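Long-range contact in TPR repeat-containing protein (PDB 3U4T), which is of unknown function but, as a tetratricopeptide repeat protein, probably serves as a helical scaffold for binding other proteins: residues 19-30 against 39-50. The protein carries 1 engineered substitution. Numbering follows the deposited sequence.
Sequences YAEAIEVFNKLE and IYNRRAVCYYEL
Phe26 and Ile39 meet near one end of this contact, and Tyr19 and Cys46 near the other. These pairs join two consecutive helices of the tetratricopeptide repeat region. Segments 19-30 and 40-49 run roughly antiparallel, their N-to-C directions 143° apart and their axes 8.9 Å apart at closest approach.

Apolar side chains line the interface along its length. CD1 of Phe26 lies 3.5 Å from CB of Ile39, and the carbonyl O of Ile39 sits over the centre of one ring face. CZ of the same ring reaches CB of Arg42. CG1 of Ile23 touches CB of Cys46 at 3.6 Å, while its CD1 meets CD1 of Leu50 tip to tip. Helix 6-14 adds Ala10 against Phe26 and Phe14 against Cys46.

Aromatic contacts follow. SG of Cys46 lies at the edge of the Tyr19 ring, and CB of Glu49 makes a CH-pi contact over one face, 3.8 Å from the centroid. CD1 of Ile23 does likewise over the Tyr47 ring.

The polar group is centred on Arg43, a knob among Ile23, Phe26, Asn27 and Glu30. CG lies anti to the backbone N (chi1 -162°), and the bend at chi3 turns the guanidinium toward Glu30. NE forms a salt bridge with OD2 of Asp59 on helix 53-64. Both NH2 and NH1 hydrogen-bond to OE1 of Glu30, at 2.8 and 2.9 Å, in an end-on salt bridge to one oxygen. Water 1 lies over the guanidinium face and bridges OD1 of Asn27 to OH of Tyr47, 2.8 Å from that OH.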
ATOM      1  N   TYR A  19      -1.939 -24.009   0.970  1.00 55.47           N
ATOM      2  CA  TYR A  19      -1.072 -23.966   2.124  1.00 55.86           C
ATOM      3  C   TYR A  19      -1.295 -25.061   3.150  1.00 58.48           C
ATOM      4  O   TYR A  19      -0.387 -25.841   3.412  1.00 59.23           O
ATOM      5  CB  TYR A  19      -1.178 -22.589   2.765  1.00 54.82           C
ATOM      6  CG  TYR A  19      -1.017 -21.488   1.748  1.00 47.76           C
ATOM      7  CD1 TYR A  19       0.159 -21.382   0.986  1.00 55.83           C
ATOM      8  CD2 TYR A  19      -2.050 -20.574   1.512  1.00 41.26           C
ATOM      9  CE1 TYR A  19       0.303 -20.399   0.015  1.00 56.56           C
ATOM     10  CE2 TYR A  19      -1.918 -19.581   0.541  1.00 52.56           C
ATOM     11  CZ  TYR A  19      -0.737 -19.503  -0.199  1.00 57.71           C
ATOM     12  OH  TYR A  19      -0.590 -18.522  -1.147  1.00 65.43           O
ATOM     13  N   ALA A  20      -2.494 -25.140   3.715  1.00 54.92           N
ATOM     14  CA  ALA A  20      -2.760 -26.154   4.729  1.00 49.72           C
ATOM     15  C   ALA A  20      -2.573 -27.563   4.193  1.00 49.27           C
ATOM     16  O   ALA A  20      -2.217 -28.481   4.945  1.00 54.87           O
ATOM     17  CB  ALA A  20      -4.165 -25.986   5.292  1.00 39.11           C
ATOM     18  N   GLU A  21      -2.824 -27.726   2.894  1.00 40.73           N
ATOM     19  CA  GLU A  21      -2.672 -29.020   2.242  1.00 51.03           C
ATOM     20  C   GLU A  21      -1.217 -29.278   1.935  1.00 51.58           C
ATOM     21  O   GLU A  21      -0.703 -30.357   2.187  1.00 45.73           O
ATOM     22  CB  GLU A  21      -3.439 -29.073   0.927  1.00 66.22           C
ATOM     23  CG  GLU A  21      -4.924 -29.267   1.062  1.00 84.08           C
ATOM     24  CD  GLU A  21      -5.627 -28.003   1.468  1.00 98.42           C
ATOM     25  OE1 GLU A  21      -5.351 -26.954   0.846  1.00100.03           O
ATOM     26  OE2 GLU A  21      -6.456 -28.060   2.398  1.00103.67           O
ATOM     27  N   ALA A  22      -0.558 -28.279   1.367  1.00 55.89           N
ATOM     28  CA  ALA A  22       0.850 -28.408   1.036  1.00 52.00           C
ATOM     29  C   ALA A  22       1.580 -28.700   2.342  1.00 47.51           C
ATOM     30  O   ALA A  22       2.553 -29.447   2.373  1.00 52.60           O
ATOM     31  CB  ALA A  22       1.363 -27.115   0.414  1.00 44.54           C
ATOM     32  N   ILE A  23       1.085 -28.121   3.431  1.00 44.25           N
ATOM     33  CA  ILE A  23       1.681 -28.311   4.746  1.00 46.57           C
ATOM     34  C   ILE A  23       1.591 -29.757   5.225  1.00 46.76           C
ATOM     35  O   ILE A  23       2.539 -30.282   5.807  1.00 47.70           O
ATOM     36  CB  ILE A  23       1.013 -27.370   5.777  1.00 37.38           C
ATOM     37  CG1 ILE A  23       1.375 -25.926   5.437  1.00 33.27           C
ATOM     38  CG2 ILE A  23       1.462 -27.722   7.196  1.00 41.47           C
ATOM     39  CD1 ILE A  23       0.656 -24.902   6.243  1.00 38.13           C
ATOM     40  N   GLU A  24       0.454 -30.399   4.973  1.00 55.34           N
ATOM     41  CA  GLU A  24       0.251 -31.784   5.382  1.00 55.59           C
ATOM     42  C   GLU A  24       1.310 -32.709   4.769  1.00 55.81           C
ATOM     43  O   GLU A  24       1.925 -33.514   5.473  1.00 52.71           O
ATOM     44  CB  GLU A  24      -1.153 -32.245   4.972  1.00 61.97           C
ATOM     45  CG  GLU A  24      -2.273 -31.339   5.461  1.00 70.80           C
ATOM     46  CD  GLU A  24      -2.306 -31.196   6.974  1.00 88.17           C
ATOM     47  OE1 GLU A  24      -2.586 -32.199   7.667  1.00 90.20           O
ATOM     48  OE2 GLU A  24      -2.051 -30.077   7.470  1.00 95.66           O
ATOM     49  N   VAL A  25       1.527 -32.585   3.459  1.00 53.42           N
ATOM     50  CA  VAL A  25       2.509 -33.417   2.762  1.00 63.93           C
ATOM     51  C   VAL A  25       3.952 -33.077   3.139  1.00 57.95           C
ATOM     52  O   VAL A  25       4.792 -33.973   3.274  1.00 57.69           O
ATOM     53  CB  VAL A  25       2.307 -33.346   1.202  1.00 65.43           C
ATOM     54  CG1 VAL A  25       1.774 -31.995   0.803  1.00 60.28           C
ATOM     55  CG2 VAL A  25       3.615 -33.632   0.472  1.00 55.72           C
ATOM     56  N   PHE A  26       4.240 -31.791   3.310  1.00 54.23           N
ATOM     57  CA  PHE A  26       5.585 -31.390   3.691  1.00 46.77           C
ATOM     58  C   PHE A  26       5.911 -31.986   5.057  1.00 49.44           C
ATOM     59  O   PHE A  26       7.036 -32.425   5.287  1.00 56.11           O
ATOM     60  CB  PHE A  26       5.711 -29.856   3.748  1.00 45.98           C
ATOM     61  CG  PHE A  26       5.841 -29.187   2.391  1.00 38.14           C
ATOM     62  CD1 PHE A  26       6.743 -29.662   1.446  1.00 41.14           C
ATOM     63  CD2 PHE A  26       5.088 -28.055   2.084  1.00 40.05           C
ATOM     64  CE1 PHE A  26       6.894 -29.022   0.226  1.00 42.83           C
ATOM     65  CE2 PHE A  26       5.233 -27.407   0.865  1.00 35.78           C
ATOM     66  CZ  PHE A  26       6.136 -27.891  -0.063  1.00 31.50           C
ATOM     67  N   ASN A  27       4.918 -32.007   5.947  1.00 58.80           N
ATOM     68  CA  ASN A  27       5.077 -32.532   7.308  1.00 69.88           C
ATOM     69  C   ASN A  27       5.402 -34.028   7.359  1.00 68.08           C
ATOM     70  O   ASN A  27       6.112 -34.490   8.258  1.00 64.87           O
ATOM     71  CB  ASN A  27       3.813 -32.249   8.127  1.00 73.27           C
ATOM     72  CG  ASN A  27       3.860 -30.906   8.846  1.00 72.99           C
ATOM     73  OD1 ASN A  27       4.486 -30.771   9.901  1.00 83.09           O
ATOM     74  ND2 ASN A  27       3.198 -29.907   8.277  1.00 63.36           N
ATOM     75  N   LYS A  28       4.872 -34.788   6.408  1.00 63.14           N
ATOM     76  CA  LYS A  28       5.152 -36.216   6.374  1.00 80.18           C
ATOM     77  C   LYS A  28       6.518 -36.359   5.721  1.00 81.21           C
ATOM     78  O   LYS A  28       7.358 -37.152   6.158  1.00 80.70           O
ATOM     79  CB  LYS A  28       4.092 -36.958   5.559  1.00 89.08           C
ATOM     80  CG  LYS A  28       4.313 -38.463   5.513  1.00 98.93           C
ATOM     81  CD  LYS A  28       3.058 -39.205   5.089  1.00102.22           C
ATOM     82  CE  LYS A  28       3.247 -40.710   5.213  1.00 99.66           C
ATOM     83  NZ  LYS A  28       1.998 -41.382   5.665  1.00 97.12           N
ATOM     84  N   LEU A  29       6.728 -35.558   4.681  1.00 74.59           N
ATOM     85  CA  LEU A  29       7.980 -35.535   3.943  1.00 68.58           C
ATOM     86  C   LEU A  29       9.155 -35.346   4.907  1.00 64.12           C
ATOM     87  O   LEU A  29      10.205 -35.973   4.744  1.00 75.01           O
ATOM     88  CB  LEU A  29       7.944 -34.397   2.922  1.00 58.62           C
ATOM     89  CG  LEU A  29       8.158 -34.758   1.452  1.00 67.70           C
ATOM     90  CD1 LEU A  29       7.340 -35.982   1.071  1.00 71.39           C
ATOM     91  CD2 LEU A  29       7.775 -33.571   0.594  1.00 67.38           C
ATOM     92  N   GLU A  30       8.978 -34.486   5.909  1.00 60.69           N
ATOM     93  CA  GLU A  30      10.031 -34.249   6.894  1.00 72.38           C
ATOM     94  C   GLU A  30      10.133 -35.427   7.870  1.00 91.75           C
ATOM     95  O   GLU A  30      11.234 -35.820   8.264  1.00 99.93           O
ATOM     96  CB  GLU A  30       9.768 -32.945   7.669  1.00 54.41           C
ATOM     97  CG  GLU A  30      10.530 -32.848   8.999  1.00 53.46           C
ATOM     98  CD  GLU A  30      10.469 -31.474   9.644  1.00 58.84           C
ATOM     99  OE1 GLU A  30       9.393 -30.835   9.631  1.00 41.46           O
ATOM    100  OE2 GLU A  30      11.508 -31.041  10.180  1.00 65.39           O
ATOM    101  N   ILE A  39      11.683 -27.916   1.078  1.00 42.99           N
ATOM    102  CA  ILE A  39      10.340 -28.165   1.568  1.00 49.80           C
ATOM    103  C   ILE A  39      10.107 -27.113   2.645  1.00 48.22           C
ATOM    104  O   ILE A  39       8.983 -26.690   2.887  1.00 50.45           O
ATOM    105  CB  ILE A  39      10.170 -29.592   2.186  1.00 58.11           C
ATOM    106  CG1 ILE A  39      10.925 -29.719   3.514  1.00 45.11           C
ATOM    107  CG2 ILE A  39      10.641 -30.631   1.197  1.00 57.40           C
ATOM    108  CD1 ILE A  39      10.651 -31.031   4.242  1.00 38.38           C
ATOM    109  N   TYR A  40      11.196 -26.660   3.255  1.00 43.20           N
ATOM    110  CA  TYR A  40      11.129 -25.690   4.333  1.00 38.83           C
ATOM    111  C   TYR A  40      10.819 -24.256   3.922  1.00 33.04           C
ATOM    112  O   TYR A  40      10.018 -23.596   4.586  1.00 27.53           O
ATOM    113  CB  TYR A  40      12.422 -25.765   5.150  1.00 42.79           C
ATOM    114  CG  TYR A  40      12.611 -27.131   5.780  1.00 50.71           C
ATOM    115  CD1 TYR A  40      11.865 -27.511   6.894  1.00 51.40           C
ATOM    116  CD2 TYR A  40      13.486 -28.061   5.229  1.00 44.49           C
ATOM    117  CE1 TYR A  40      11.981 -28.789   7.447  1.00 52.88           C
ATOM    118  CE2 TYR A  40      13.612 -29.349   5.772  1.00 60.10           C
ATOM    119  CZ  TYR A  40      12.857 -29.704   6.883  1.00 58.56           C
ATOM    120  OH  TYR A  40      12.987 -30.964   7.436  1.00 61.59           O
ATOM    121  N   ASN A  41      11.410 -23.757   2.842  1.00 25.32           N
ATOM    122  CA  ASN A  41      11.104 -22.380   2.465  1.00 30.07           C
ATOM    123  C   ASN A  41       9.677 -22.270   1.945  1.00 33.70           C
ATOM    124  O   ASN A  41       9.064 -21.211   2.030  1.00 39.42           O
ATOM    125  CB  ASN A  41      12.103 -21.839   1.428  1.00 29.10           C
ATOM    126  CG  ASN A  41      12.044 -22.575   0.101  1.00 42.66           C
ATOM    127  OD1 ASN A  41      11.789 -23.775   0.050  1.00 52.54           O
ATOM    128  ND2 ASN A  41      12.313 -21.861  -0.976  1.00 36.30           N
ATOM    129  N   ARG A  42       9.144 -23.370   1.427  1.00 30.66           N
ATOM    130  CA  ARG A  42       7.785 -23.388   0.902  1.00 38.16           C
ATOM    131  C   ARG A  42       6.781 -23.528   2.036  1.00 23.45           C
ATOM    132  O   ARG A  42       5.733 -22.881   2.034  1.00 30.37           O
ATOM    133  CB  ARG A  42       7.623 -24.535  -0.100  1.00 42.72           C
ATOM    134  CG  ARG A  42       8.365 -24.301  -1.410  1.00 44.32           C
ATOM    135  CD  ARG A  42       8.158 -25.447  -2.396  1.00 42.64           C
ATOM    136  NE  ARG A  42       8.761 -25.163  -3.697  1.00 43.82           N
ATOM    137  CZ  ARG A  42      10.064 -25.003  -3.910  1.00 51.05           C
ATOM    138  NH1 ARG A  42      10.926 -25.099  -2.906  1.00 49.80           N
ATOM    139  NH2 ARG A  42      10.503 -24.743  -5.133  1.00 50.41           N
ATOM    140  N   ARG A  43       7.110 -24.366   3.015  1.00 32.60           N
ATOM    141  CA  ARG A  43       6.214 -24.562   4.143  1.00 52.24           C
ATOM    142  C   ARG A  43       6.207 -23.266   4.934  1.00 54.17           C
ATOM    143  O   ARG A  43       5.182 -22.862   5.476  1.00 55.00           O
ATOM    144  CB  ARG A  43       6.695 -25.723   5.019  1.00 51.22           C
ATOM    145  CG  ARG A  43       5.624 -26.284   5.956  1.00 53.33           C
ATOM    146  CD  ARG A  43       6.058 -27.616   6.569  1.00 54.69           C
ATOM    147  NE  ARG A  43       7.097 -27.461   7.585  1.00 52.89           N
ATOM    148  CZ  ARG A  43       7.666 -28.474   8.235  1.00 55.08           C
ATOM    149  NH1 ARG A  43       7.308 -29.728   7.975  1.00 62.18           N
ATOM    150  NH2 ARG A  43       8.576 -28.234   9.166  1.00 48.88           N
ATOM    151  N   ALA A  44       7.357 -22.604   4.987  1.00 52.78           N
ATOM    152  CA  ALA A  44       7.462 -21.345   5.711  1.00 47.79           C
ATOM    153  C   ALA A  44       6.456 -20.350   5.134  1.00 41.03           C
ATOM    154  O   ALA A  44       5.702 -19.723   5.876  1.00 40.84           O
ATOM    155  CB  ALA A  44       8.870 -20.795   5.604  1.00 40.41           C
ATOM    156  N   VAL A  45       6.443 -20.211   3.811  1.00 35.98           N
ATOM    157  CA  VAL A  45       5.508 -19.305   3.147  1.00 31.31           C
ATOM    158  C   VAL A  45       4.067 -19.749   3.408  1.00 43.45           C
ATOM    159  O   VAL A  45       3.203 -18.921   3.694  1.00 42.40           O
ATOM    160  CB  VAL A  45       5.732 -19.266   1.629  1.00 33.68           C
ATOM    161  CG1 VAL A  45       4.602 -18.494   0.965  1.00 25.79           C
ATOM    162  CG2 VAL A  45       7.064 -18.612   1.320  1.00 46.88           C
ATOM    163  N   CYS A  46       3.797 -21.047   3.302  1.00 42.51           N
ATOM    164  CA  CYS A  46       2.445 -21.521   3.561  1.00 44.36           C
ATOM    165  C   CYS A  46       2.020 -21.011   4.950  1.00 45.97           C
ATOM    166  O   CYS A  46       1.029 -20.279   5.080  1.00 34.22           O
ATOM    167  CB  CYS A  46       2.388 -23.057   3.485  1.00 33.86           C
ATOM    168  SG  CYS A  46       2.631 -23.735   1.784  1.00 40.81           S
ATOM    169  N   TYR A  47       2.786 -21.361   5.980  1.00 49.33           N
ATOM    170  CA  TYR A  47       2.473 -20.917   7.336  1.00 46.65           C
ATOM    171  C   TYR A  47       2.303 -19.394   7.413  1.00 47.05           C
ATOM    172  O   TYR A  47       1.404 -18.889   8.093  1.00 49.31           O
ATOM    173  CB  TYR A  47       3.564 -21.373   8.313  1.00 40.45           C
ATOM    174  CG  TYR A  47       3.447 -22.820   8.760  1.00 51.18           C
ATOM    175  CD1 TYR A  47       2.268 -23.295   9.335  1.00 50.55           C
ATOM    176  CD2 TYR A  47       4.525 -23.707   8.640  1.00 43.92           C
ATOM    177  CE1 TYR A  47       2.159 -24.606   9.780  1.00 47.13           C
ATOM    178  CE2 TYR A  47       4.428 -25.027   9.084  1.00 42.88           C
ATOM    179  CZ  TYR A  47       3.240 -25.466   9.654  1.00 49.15           C
ATOM    180  OH  TYR A  47       3.131 -26.764  10.101  1.00 62.46           O
ATOM    181  N   TYR A  48       3.167 -18.663   6.716  1.00 34.19           N
ATOM    182  CA  TYR A  48       3.101 -17.202   6.706  1.00 36.31           C
ATOM    183  C   TYR A  48       1.773 -16.680   6.139  1.00 45.07           C
ATOM    184  O   TYR A  48       1.211 -15.711   6.654  1.00 44.41           O
ATOM    185  CB  TYR A  48       4.256 -16.635   5.880  1.00 39.23           C
ATOM    186  CG  TYR A  48       4.135 -15.160   5.603  1.00 28.79           C
ATOM    187  CD1 TYR A  48       4.539 -14.215   6.548  1.00 38.74           C
ATOM    188  CD2 TYR A  48       3.586 -14.706   4.406  1.00 30.09           C
ATOM    189  CE1 TYR A  48       4.402 -12.857   6.306  1.00 38.26           C
ATOM    190  CE2 TYR A  48       3.436 -13.346   4.151  1.00 39.50           C
ATOM    191  CZ  TYR A  48       3.845 -12.427   5.104  1.00 48.57           C
ATOM    192  OH  TYR A  48       3.683 -11.082   4.858  1.00 54.23           O
ATOM    193  N   GLU A  49       1.280 -17.309   5.071  1.00 44.25           N
ATOM    194  CA  GLU A  49       0.019 -16.882   4.461  1.00 51.60           C
ATOM    195  C   GLU A  49      -1.161 -17.263   5.362  1.00 54.17           C
ATOM    196  O   GLU A  49      -2.217 -16.641   5.304  1.00 45.96           O
ATOM    197  CB  GLU A  49      -0.147 -17.506   3.068  1.00 55.51           C
ATOM    198  CG  GLU A  49       0.924 -17.106   2.040  1.00 56.72           C
ATOM    199  CD  GLU A  49       0.861 -15.646   1.627  1.00 54.27           C
ATOM    200  OE1 GLU A  49      -0.173 -14.996   1.883  1.00 54.58           O
ATOM    201  OE2 GLU A  49       1.840 -15.149   1.031  1.00 56.01           O
ATOM    202  N   LEU A  50      -0.971 -18.288   6.193  1.00 59.44           N
ATOM    203  CA  LEU A  50      -1.999 -18.732   7.135  1.00 49.96           C
ATOM    204  C   LEU A  50      -1.765 -18.039   8.480  1.00 53.44           C
ATOM    205  O   LEU A  50      -2.274 -18.475   9.514  1.00 58.35           O
ATOM    206  CB  LEU A  50      -1.946 -20.253   7.351  1.00 46.28           C
ATOM    207  CG  LEU A  50      -2.359 -21.182   6.208  1.00 53.42           C
ATOM    208  CD1 LEU A  50      -2.390 -22.628   6.704  1.00 49.46           C
ATOM    209  CD2 LEU A  50      -3.725 -20.774   5.693  1.00 58.41           C
TER
HETATM  210  O   HOH W   1       5.130 -28.532  10.873  1.00 54.31           O